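Long-range contacts in protein LigF (Sphingobium sp. SYK-6, PDB 4XT0), which cleaves beta-aryl ether bonds in lignin-derived compounds as a glutathione-binding beta-etherase of the glutathione S-transferase superfamily: residues Y9-G14 and G55-L60; N16-L21 and C199-A204; P20-Y25 and K240-K245. One frame throughout, in Å; residues are numbered along the deposited sequence.

Contact 1: residues Y9-G14 and G55-L60. With GSH (glutathione), chain B.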
loop_
_atom_site.group_PDB
_atom_site.type_symbol
_atom_site.label_atom_id
_atom_site.label_comp_id
_atom_site.label_asym_id
_atom_site.label_seq_id
_atom_site.Cartn_x
_atom_site.Cartn_y
_atom_site.Cartn_z
ATOM N N TYR A 9 -14.324 14.051 -7.208
ATOM C CA TYR A 9 -13.599 14.416 -8.416
ATOM C C TYR A 9 -12.875 13.189 -8.940
ATOM O O TYR A 9 -12.015 12.646 -8.235
ATOM C CB TYR A 9 -12.601 15.530 -8.110
ATOM C CG TYR A 9 -13.261 16.797 -7.646
ATOM C CD1 TYR A 9 -13.517 17.021 -6.299
ATOM C CD2 TYR A 9 -13.647 17.769 -8.563
ATOM C CE1 TYR A 9 -14.133 18.183 -5.876
ATOM C CE2 TYR A 9 -14.260 18.930 -8.149
ATOM C CZ TYR A 9 -14.500 19.132 -6.807
ATOM O OH TYR A 9 -15.114 20.285 -6.398
ATOM N N SER A 10 -13.213 12.724 -10.142
ATOM C CA SER A 10 -12.624 11.462 -10.616
ATOM C C SER A 10 -12.752 11.273 -12.122
ATOM O O SER A 10 -13.372 12.094 -12.806
ATOM C CB SER A 10 -13.277 10.265 -9.906
ATOM O OG SER A 10 -14.438 9.828 -10.608
ATOM N N PHE A 11 -12.180 10.178 -12.633
ATOM C CA PHE A 11 -12.266 9.864 -14.066
ATOM C C PHE A 11 -13.499 9.014 -14.403
ATOM O O PHE A 11 -13.631 8.547 -15.529
ATOM C CB PHE A 11 -11.015 9.108 -14.552
ATOM C CG PHE A 11 -9.761 9.953 -14.642
ATOM C CD1 PHE A 11 -9.825 11.335 -14.680
ATOM C CD2 PHE A 11 -8.513 9.342 -14.700
ATOM C CE1 PHE A 11 -8.663 12.101 -14.767
ATOM C CE2 PHE A 11 -7.351 10.093 -14.780
ATOM C CZ PHE A 11 -7.426 11.481 -14.820
ATOM N N GLY A 12 -14.383 8.784 -13.434
ATOM C CA GLY A 12 -15.521 7.909 -13.667
ATOM C C GLY A 12 -15.235 6.494 -13.199
ATOM O O GLY A 12 -14.249 6.250 -12.497
ATOM N N PRO A 13 -16.096 5.537 -13.581
ATOM C CA PRO A 13 -15.988 4.190 -13.005
ATOM C C PRO A 13 -14.929 3.276 -13.661
ATOM O O PRO A 13 -15.269 2.345 -14.388
ATOM C CB PRO A 13 -17.396 3.619 -13.205
ATOM C CG PRO A 13 -17.907 4.322 -14.411
ATOM C CD PRO A 13 -17.337 5.716 -14.349
ATOM N N GLY A 14 -13.662 3.516 -13.348
ATOM C CA GLY A 14 -12.590 2.622 -13.740
ATOM C C GLY A 14 -11.365 2.918 -12.905
ATOM O O GLY A 14 -11.214 4.034 -12.411
ATOM N N GLY A 55 -2.326 16.494 -8.142
ATOM C CA GLY A 55 -2.735 16.476 -9.541
ATOM C C GLY A 55 -3.186 15.109 -10.028
ATOM O O GLY A 55 -2.966 14.734 -11.193
ATOM N N GLN A 56 -3.821 14.354 -9.134
ATOM C CA GLN A 56 -4.361 13.050 -9.488
ATOM C C GLN A 56 -5.756 12.855 -8.923
ATOM O O GLN A 56 -6.172 13.542 -7.987
ATOM C CB GLN A 56 -3.432 11.929 -9.010
ATOM C CG GLN A 56 -2.210 11.740 -9.909
ATOM C CD GLN A 56 -1.432 10.474 -9.606
ATOM O OE1 GLN A 56 -1.125 10.179 -8.451
ATOM N NE2 GLN A 56 -1.119 9.709 -10.652
ATOM N N VAL A 57 -6.483 11.923 -9.525
ATOM C CA VAL A 57 -7.817 11.575 -9.060
ATOM C C VAL A 57 -7.731 10.174 -8.441
ATOM O O VAL A 57 -6.810 9.420 -8.759
ATOM C CB VAL A 57 -8.857 11.612 -10.213
ATOM C CG1 VAL A 57 -8.986 13.025 -10.793
ATOM C CG2 VAL A 57 -8.500 10.592 -11.320
ATOM N N PRO A 58 -8.683 9.810 -7.565
ATOM C CA PRO A 58 -9.828 10.592 -7.093
ATOM C C PRO A 58 -9.517 11.496 -5.914
ATOM O O PRO A 58 -8.516 11.336 -5.200
ATOM C CB PRO A 58 -10.830 9.508 -6.675
ATOM C CG PRO A 58 -9.952 8.421 -6.165
ATOM C CD PRO A 58 -8.808 8.396 -7.167
ATOM N N ALA A 59 -10.403 12.458 -5.706
ATOM C CA ALA A 59 -10.322 13.332 -4.549
ATOM C C ALA A 59 -11.747 13.546 -4.041
ATOM O O ALA A 59 -12.651 13.800 -4.831
ATOM C CB ALA A 59 -9.631 14.666 -4.912
ATOM N N LEU A 60 -11.958 13.378 -2.736
ATOM C CA LEU A 60 -13.280 13.625 -2.148
ATOM C C LEU A 60 -13.299 14.943 -1.413
ATOM O O LEU A 60 -12.428 15.212 -0.592
ATOM C CB LEU A 60 -13.684 12.518 -1.169
ATOM C CG LEU A 60 -15.066 12.730 -0.514
ATOM C CD1 LEU A 60 -16.155 12.194 -1.452
ATOM C CD2 LEU A 60 -15.163 12.059 0.859
HETATM N N1 GSH B . -2.477 6.228 -4.855
HETATM C CA1 GSH B . -3.475 7.017 -5.591
HETATM C C1 GSH B . -4.901 6.559 -5.301
HETATM O O11 GSH B . -5.807 7.368 -5.276
HETATM O O12 GSH B . -5.186 5.264 -5.090
HETATM C CB1 GSH B . -3.185 6.872 -7.099
HETATM C CG1 GSH B . -4.110 7.818 -7.858
HETATM C CD1 GSH B . -3.937 7.621 -9.352
HETATM O OE1 GSH B . -3.028 6.935 -9.778
HETATM N N2 GSH B . -4.803 8.214 -10.198
HETATM C CA2 GSH B . -4.663 8.049 -11.654
HETATM C C2 GSH B . -4.409 9.403 -12.284
HETATM O O2 GSH B . -4.787 10.409 -11.710
HETATM C CB2 GSH B . -5.977 7.506 -12.232
HETATM S SG2 GSH B . -6.270 5.769 -11.766
HETATM N N3 GSH B . -3.779 9.509 -13.489
HETATM C CA3 GSH B . -3.585 10.845 -14.079
HETATM C C3 GSH B . -2.149 11.323 -14.071
HETATM O O31 GSH B . -1.831 12.226 -14.814
HETATM O O32 GSH B . -1.229 10.773 -13.252
#

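Contact 2: residues N16-L21 and C199-A204. With GSH (glutathione), chain B.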
loop_
_atom_site.group_PDB
_atom_site.type_symbol
_atom_site.label_atom_id
_atom_site.label_comp_id
_atom_site.label_asym_id
_atom_site.label_seq_id
_atom_site.Cartn_x
_atom_site.Cartn_y
_atom_site.Cartn_z
ATOM N N ASN A 16 -8.620 3.597 -10.205
ATOM C CA ASN A 16 -8.674 4.052 -8.816
ATOM C C ASN A 16 -9.936 4.862 -8.520
ATOM O O ASN A 16 -10.466 4.818 -7.407
ATOM C CB ASN A 16 -7.416 4.854 -8.477
ATOM C CG ASN A 16 -6.198 3.966 -8.332
ATOM O OD1 ASN A 16 -6.200 3.025 -7.535
ATOM N ND2 ASN A 16 -5.167 4.231 -9.123
ATOM N N SER A 17 -10.436 5.567 -9.531
ATOM C CA SER A 17 -11.673 6.354 -9.402
ATOM C C SER A 17 -12.897 5.500 -9.044
ATOM O O SER A 17 -13.794 5.956 -8.341
ATOM C CB SER A 17 -11.956 7.118 -10.710
ATOM O OG SER A 17 -11.016 8.161 -10.924
ATOM N N LEU A 18 -12.956 4.276 -9.560
ATOM C CA LEU A 18 -14.122 3.438 -9.317
ATOM C C LEU A 18 -14.345 3.147 -7.820
ATOM O O LEU A 18 -15.486 3.025 -7.386
ATOM C CB LEU A 18 -14.008 2.118 -10.109
ATOM C CG LEU A 18 -15.213 1.162 -10.009
ATOM C CD1 LEU A 18 -15.434 0.390 -11.314
ATOM C CD2 LEU A 18 -15.060 0.176 -8.849
ATOM N N LYS A 19 -13.269 3.045 -7.038
ATOM C CA LYS A 19 -13.380 2.611 -5.645
ATOM C C LYS A 19 -14.309 3.538 -4.839
ATOM O O LYS A 19 -15.334 3.070 -4.343
ATOM C CB LYS A 19 -11.996 2.502 -4.980
ATOM C CG LYS A 19 -10.960 1.619 -5.735
ATOM C CD LYS A 19 -9.674 1.479 -4.889
ATOM C CE LYS A 19 -8.466 0.950 -5.678
ATOM N NZ LYS A 19 -7.199 1.091 -4.873
ATOM N N PRO A 20 -13.991 4.856 -4.732
ATOM C CA PRO A 20 -14.968 5.646 -3.951
ATOM C C PRO A 20 -16.300 5.885 -4.664
ATOM O O PRO A 20 -17.321 6.135 -4.006
ATOM C CB PRO A 20 -14.237 6.985 -3.708
ATOM C CG PRO A 20 -13.269 7.113 -4.859
ATOM C CD PRO A 20 -12.854 5.677 -5.200
ATOM N N LEU A 21 -16.306 5.803 -5.989
ATOM C CA LEU A 21 -17.540 5.986 -6.734
ATOM C C LEU A 21 -18.515 4.859 -6.392
ATOM O O LEU A 21 -19.682 5.105 -6.069
ATOM C CB LEU A 21 -17.243 6.046 -8.238
ATOM C CG LEU A 21 -18.237 6.693 -9.205
ATOM C CD1 LEU A 21 -18.497 8.144 -8.846
ATOM C CD2 LEU A 21 -17.732 6.575 -10.653
ATOM N N CYS A 199 -12.385 -2.693 -4.237
ATOM C CA CYS A 199 -11.041 -2.253 -4.624
ATOM C C CYS A 199 -10.442 -3.178 -5.683
ATOM O O CYS A 199 -9.767 -2.717 -6.608
ATOM C CB CYS A 199 -10.123 -2.174 -3.399
ATOM S SG CYS A 199 -10.563 -0.844 -2.204
ATOM N N ASN A 200 -10.689 -4.479 -5.559
ATOM C CA ASN A 200 -10.178 -5.422 -6.536
ATOM C C ASN A 200 -10.969 -5.365 -7.839
ATOM O O ASN A 200 -10.392 -5.507 -8.928
ATOM C CB ASN A 200 -10.191 -6.845 -5.968
ATOM C CG ASN A 200 -8.989 -7.127 -5.108
ATOM O OD1 ASN A 200 -7.933 -7.506 -5.613
ATOM N ND2 ASN A 200 -9.133 -6.929 -3.798
ATOM N N PHE A 201 -12.280 -5.154 -7.723
ATOM C CA PHE A 201 -13.156 -5.033 -8.898
ATOM C C PHE A 201 -12.753 -3.814 -9.708
ATOM O O PHE A 201 -12.808 -3.834 -10.936
ATOM C CB PHE A 201 -14.635 -4.936 -8.472
ATOM C CG PHE A 201 -15.611 -4.803 -9.618
ATOM C CD1 PHE A 201 -16.101 -5.926 -10.260
ATOM C CD2 PHE A 201 -16.074 -3.558 -10.016
ATOM C CE1 PHE A 201 -17.025 -5.822 -11.309
ATOM C CE2 PHE A 201 -16.995 -3.435 -11.064
ATOM C CZ PHE A 201 -17.478 -4.570 -11.703
ATOM N N ALA A 202 -12.341 -2.750 -9.015
ATOM C CA ALA A 202 -11.889 -1.522 -9.682
ATOM C C ALA A 202 -10.773 -1.807 -10.691
ATOM O O ALA A 202 -10.741 -1.212 -11.778
ATOM C CB ALA A 202 -11.414 -0.483 -8.641
ATOM N N ILE A 203 -9.872 -2.722 -10.329
ATOM C CA ILE A 203 -8.776 -3.141 -11.225
ATOM C C ILE A 203 -9.190 -4.272 -12.160
ATOM O O ILE A 203 -8.864 -4.255 -13.344
ATOM C CB ILE A 203 -7.516 -3.611 -10.415
ATOM C CG1 ILE A 203 -7.139 -2.579 -9.343
ATOM C CG2 ILE A 203 -6.340 -3.917 -11.355
ATOM C CD1 ILE A 203 -7.006 -1.133 -9.861
ATOM N N ALA A 204 -9.919 -5.259 -11.645
ATOM C CA ALA A 204 -10.158 -6.472 -12.429
ATOM C C ALA A 204 -11.236 -6.321 -13.495
ATOM O O ALA A 204 -11.175 -6.993 -14.524
ATOM C CB ALA A 204 -10.514 -7.641 -11.508
HETATM N N1 GSH B . -2.477 6.228 -4.855
HETATM C CA1 GSH B . -3.475 7.017 -5.591
HETATM C C1 GSH B . -4.901 6.559 -5.301
HETATM O O11 GSH B . -5.807 7.368 -5.276
HETATM O O12 GSH B . -5.186 5.264 -5.090
HETATM C CB1 GSH B . -3.185 6.872 -7.099
HETATM C CG1 GSH B . -4.110 7.818 -7.858
HETATM C CD1 GSH B . -3.937 7.621 -9.352
HETATM O OE1 GSH B . -3.028 6.935 -9.778
HETATM N N2 GSH B . -4.803 8.214 -10.198
HETATM C CA2 GSH B . -4.663 8.049 -11.654
HETATM C C2 GSH B . -4.409 9.403 -12.284
HETATM O O2 GSH B . -4.787 10.409 -11.710
HETATM C CB2 GSH B . -5.977 7.506 -12.232
HETATM S SG2 GSH B . -6.270 5.769 -11.766
HETATM N N3 GSH B . -3.779 9.509 -13.489
HETATM C CA3 GSH B . -3.585 10.845 -14.079
HETATM C C3 GSH B . -2.149 11.323 -14.071
HETATM O O31 GSH B . -1.831 12.226 -14.814
HETATM O O32 GSH B . -1.229 10.773 -13.252
#

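Contact 3: residues P20-Y25 and K240-K245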
loop_
_atom_site.group_PDB
_atom_site.type_symbol
_atom_site.label_atom_id
_atom_site.label_comp_id
_atom_site.label_asym_id
_atom_site.label_seq_id
_atom_site.Cartn_x
_atom_site.Cartn_y
_atom_site.Cartn_z
ATOM N N PRO A 20 -13.991 4.856 -4.732
ATOM C CA PRO A 20 -14.968 5.646 -3.951
ATOM C C PRO A 20 -16.300 5.885 -4.664
ATOM O O PRO A 20 -17.321 6.135 -4.006
ATOM C CB PRO A 20 -14.237 6.985 -3.708
ATOM C CG PRO A 20 -13.269 7.113 -4.859
ATOM C CD PRO A 20 -12.854 5.677 -5.200
ATOM N N LEU A 21 -16.306 5.803 -5.989
ATOM C CA LEU A 21 -17.540 5.986 -6.734
ATOM C C LEU A 21 -18.515 4.859 -6.392
ATOM O O LEU A 21 -19.682 5.105 -6.069
ATOM C CB LEU A 21 -17.243 6.046 -8.238
ATOM C CG LEU A 21 -18.237 6.693 -9.205
ATOM C CD1 LEU A 21 -18.497 8.144 -8.846
ATOM C CD2 LEU A 21 -17.732 6.575 -10.653
ATOM N N ALA A 22 -18.033 3.615 -6.452
ATOM C CA ALA A 22 -18.863 2.456 -6.100
ATOM C C ALA A 22 -19.295 2.518 -4.618
ATOM O O ALA A 22 -20.433 2.215 -4.278
ATOM C CB ALA A 22 -18.105 1.149 -6.390
ATOM N N THR A 23 -18.378 2.919 -3.745
ATOM C CA THR A 23 -18.684 3.049 -2.318
ATOM C C THR A 23 -19.841 4.033 -2.087
ATOM O O THR A 23 -20.769 3.734 -1.349
ATOM C CB THR A 23 -17.432 3.485 -1.536
ATOM O OG1 THR A 23 -16.404 2.506 -1.734
ATOM C CG2 THR A 23 -17.712 3.608 -0.015
ATOM N N LEU A 24 -19.796 5.183 -2.756
ATOM C CA LEU A 24 -20.834 6.202 -2.623
ATOM C C LEU A 24 -22.206 5.680 -3.062
ATOM O O LEU A 24 -23.213 5.887 -2.378
ATOM C CB LEU A 24 -20.455 7.457 -3.438
ATOM C CG LEU A 24 -19.293 8.277 -2.852
ATOM C CD1 LEU A 24 -18.641 9.147 -3.937
ATOM C CD2 LEU A 24 -19.774 9.114 -1.650
ATOM N N TYR A 25 -22.248 4.994 -4.201
ATOM C CA TYR A 25 -23.516 4.453 -4.696
ATOM C C TYR A 25 -24.002 3.293 -3.840
ATOM O O TYR A 25 -25.190 3.125 -3.642
ATOM C CB TYR A 25 -23.388 3.976 -6.145
ATOM C CG TYR A 25 -23.442 5.076 -7.172
ATOM C CD1 TYR A 25 -24.658 5.600 -7.593
ATOM C CD2 TYR A 25 -22.271 5.585 -7.735
ATOM C CE1 TYR A 25 -24.710 6.608 -8.539
ATOM C CE2 TYR A 25 -22.312 6.597 -8.673
ATOM C CZ TYR A 25 -23.535 7.105 -9.074
ATOM O OH TYR A 25 -23.584 8.099 -10.019
ATOM N N LYS A 240 -24.668 -1.366 -11.205
ATOM C CA LYS A 240 -25.374 -1.011 -12.438
ATOM C C LYS A 240 -25.746 0.475 -12.433
ATOM O O LYS A 240 -25.595 1.154 -13.449
ATOM C CB LYS A 240 -26.631 -1.867 -12.637
ATOM C CG LYS A 240 -26.351 -3.315 -13.006
ATOM C CD LYS A 240 -27.630 -4.047 -13.404
ATOM C CE LYS A 240 -27.385 -5.543 -13.653
ATOM N NZ LYS A 240 -26.463 -5.830 -14.802
ATOM N N GLU A 241 -26.213 0.988 -11.293
ATOM C CA GLU A 241 -26.551 2.412 -11.203
ATOM C C GLU A 241 -25.328 3.306 -11.462
ATOM O O GLU A 241 -25.429 4.333 -12.137
ATOM C CB GLU A 241 -27.146 2.746 -9.836
ATOM C CG GLU A 241 -27.603 4.195 -9.704
ATOM C CD GLU A 241 -27.928 4.576 -8.266
ATOM O OE1 GLU A 241 -27.722 3.732 -7.368
ATOM O OE2 GLU A 241 -28.383 5.718 -8.035
ATOM N N MET A 242 -24.182 2.908 -10.912
ATOM C CA MET A 242 -22.941 3.655 -11.079
ATOM C C MET A 242 -22.617 3.798 -12.572
ATOM O O MET A 242 -22.375 4.901 -13.080
ATOM C CB MET A 242 -21.795 2.958 -10.329
ATOM C CG MET A 242 -20.427 3.614 -10.532
ATOM S SD MET A 242 -19.063 2.725 -9.751
ATOM C CE MET A 242 -19.137 1.170 -10.652
ATOM N N PHE A 243 -22.645 2.679 -13.287
ATOM C CA PHE A 243 -22.307 2.706 -14.710
ATOM C C PHE A 243 -23.375 3.428 -15.539
ATOM O O PHE A 243 -23.065 4.065 -16.552
ATOM C CB PHE A 243 -22.101 1.286 -15.244
ATOM C CG PHE A 243 -20.791 0.664 -14.830
ATOM C CD1 PHE A 243 -19.589 1.172 -15.295
ATOM C CD2 PHE A 243 -20.767 -0.453 -14.008
ATOM C CE1 PHE A 243 -18.381 0.590 -14.925
ATOM C CE2 PHE A 243 -19.563 -1.041 -13.632
ATOM C CZ PHE A 243 -18.369 -0.512 -14.089
ATOM N N GLU A 244 -24.627 3.340 -15.102
ATOM C CA GLU A 244 -25.716 3.998 -15.809
ATOM C C GLU A 244 -25.612 5.514 -15.705
ATOM O O GLU A 244 -25.962 6.239 -16.641
ATOM C CB GLU A 244 -27.068 3.534 -15.264
ATOM C CG GLU A 244 -28.266 4.196 -15.935
ATOM C CD GLU A 244 -29.389 4.536 -14.964
ATOM O OE1 GLU A 244 -30.137 5.500 -15.244
ATOM O OE2 GLU A 244 -29.524 3.841 -13.928
ATOM N N LYS A 245 -25.142 5.991 -14.556
ATOM C CA LYS A 245 -25.143 7.429 -14.271
ATOM C C LYS A 245 -23.775 8.072 -14.459
ATOM O O LYS A 245 -23.525 9.173 -13.978
ATOM C CB LYS A 245 -25.656 7.685 -12.848
ATOM C CG LYS A 245 -27.168 7.567 -12.740
ATOM C CD LYS A 245 -27.645 7.767 -11.319
ATOM C CE LYS A 245 -29.153 7.613 -11.245
ATOM N NZ LYS A 245 -29.592 7.466 -9.831
HETATM O O HOH W 1 -27.326 4.535 -4.744
#

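Contact 1: residues Y9-G14 and G55-L60
The cis-proline turn of the thioredoxin-like domain, which in glutathione S-transferases holds the backbone of glutathione, meets the end of the first strand here. Y9 and A59 form an antiparallel hydrogen-bonded pair: Y9 N gives a nearly straight bond to A59 O (2.9 Å, 174° at the hydrogen), and A59 N returns one to Y9 O at 3.0 Å. Y9 O also takes a CA-H contact from P58, whose preceding peptide is cis. That cis bond follows V57, and V57 offers both backbone groups to the ligand: GSH N2 donates to V57 O at 2.7 Å, while V57 N donates to GSH O2 at 3.2 Å. From the same residue CG2 stands over the centre of the F11 ring, 3.4 Å from the centroid and only 4° off the normal, a CH-pi contact. The Q56 side chain, extended beyond CG, sends NE2 to GSH O32 at 2.8 Å. At the strand's last residue, S10 OG accepts from G12 N in an ST turn. Y9 packs against W47, F48 and I51 of helix 46-51; beyond S10 and P58 lies helix 15-26, and L60 leans on helix 70-80.

Contact 2: residues N16-L21 and C199-A204
K19 is the side chain to follow; the axes of segments 16-21 and 199-204 pass 8.0 Å apart, their N-to-C directions 142° apart. From CB its CG lies anti to the carbonyl carbon (chi1 -54°), and the chain then runs out extended. CG rests on A202 CB at 3.6 Å; CD passes C199 SG at 3.7 Å; CE comes near C199 O. NZ passes alongside the facing helix to a salt bridge with D107, a hydrogen bond to S70 OG and a weak bond of 3.4 Å to N16 OD1. One turn back, N16 ND2 lies 3.3 Å from GSH SG2, the sulfur on which glutathione chemistry turns. The other anchor is L18, whose CG is anti to the backbone N (chi1 -177°). Its CD2 sits 3.7 Å from A202 CB and touches the edge of the F201 ring at CD2, 4.0 Å away; the side chains cross at about a right angle. An alanine in place of N16 would remove the amide beside the glutathione sulfur and would probably leave SG2 less well positioned and K19 NZ without its weak intrahelical partner. The buried lysine crosses the interface with its methylenes against A202 and C199; its ammonium, paired with D107 and bonded to S70 OG, is probably well compensated, and the D107 pairing ties the thioredoxin-like domain to helix 93-121 of the C-terminal one.

Contact 3: residues P20-Y25 and K240-K245
Y25 lays one face of its ring over the backbone of M242: M242 CA sits 3.9 Å from the ring centroid, 11° off the normal, a CH-pi contact. The methionine continues along the CD2 side of the ring, with CB 3.7 Å from Y25 CD2 and CG close behind. CG anti to the backbone N and an extended chi2 carry M242 SD to the other helix, 3.8 Å from A22 CB; the bend at chi3 then turns CE over the F243 ring, offset toward its rim. The L21 isobutyl group crosses the methionine obliquely, its CG 4.0 Å from M242 CG. Around the rim of the Y25 ring the contact becomes polar. The E241 carboxylate comes up at the CD1-CE1 edge, its plane turned 69° from that of the ring, and CD lies 3.5 Å from Y25 CD1. E241 OE2 takes a salt bridge of 2.8 Å from K245 NZ, four residues on and just past the helix end, through its anti lone pair. E241 OE1 receives a hydrogen bond from a water that also donates to Y25 O, tying the two helices together. At the far end of the tyrosine, Y25 OH touches K245 CB and bonds to Q33, and F31 makes an edge-to-face contact with the ring. The axes of segments 20-25 and 240-244 come within 9.6 Å, at 118°. This places the last helix of the C-terminal domain across helix 15-26 of the thioredoxin-like domain. The chemistry is split: the methionine chain, the L21 isobutyl group and the A22 methyl form the inner part, while the charged E241-K245 pair borders the aromatic rim, where the carboxylate would probably draw on the slightly positive ring hydrogens and the lysine is likely to temper its charge.

How the contacts relate
Contacts 1 and 2 are buried and both reach glutathione, whereas contact 3 is only partly buried and lies nearer the surface. Contact 1 stays inside the thioredoxin-like domain and is held by strand pairing; contacts 2 and 3 carry helix 15-26 onto two different helices of the C-terminal domain, and share P20 and L21. Their cross-segment contacts are side-chain packing, with a bridging water added in contact 3. The three touch directly: S17 OG is a probable hydrogen-bond partner of F11 N, L21 CD2 packs on P13, and L18 CD1 meets M242 CE. Charge follows place, a lysine threaded inward in contact 2, a salt bridge at the outer rim in contact 3.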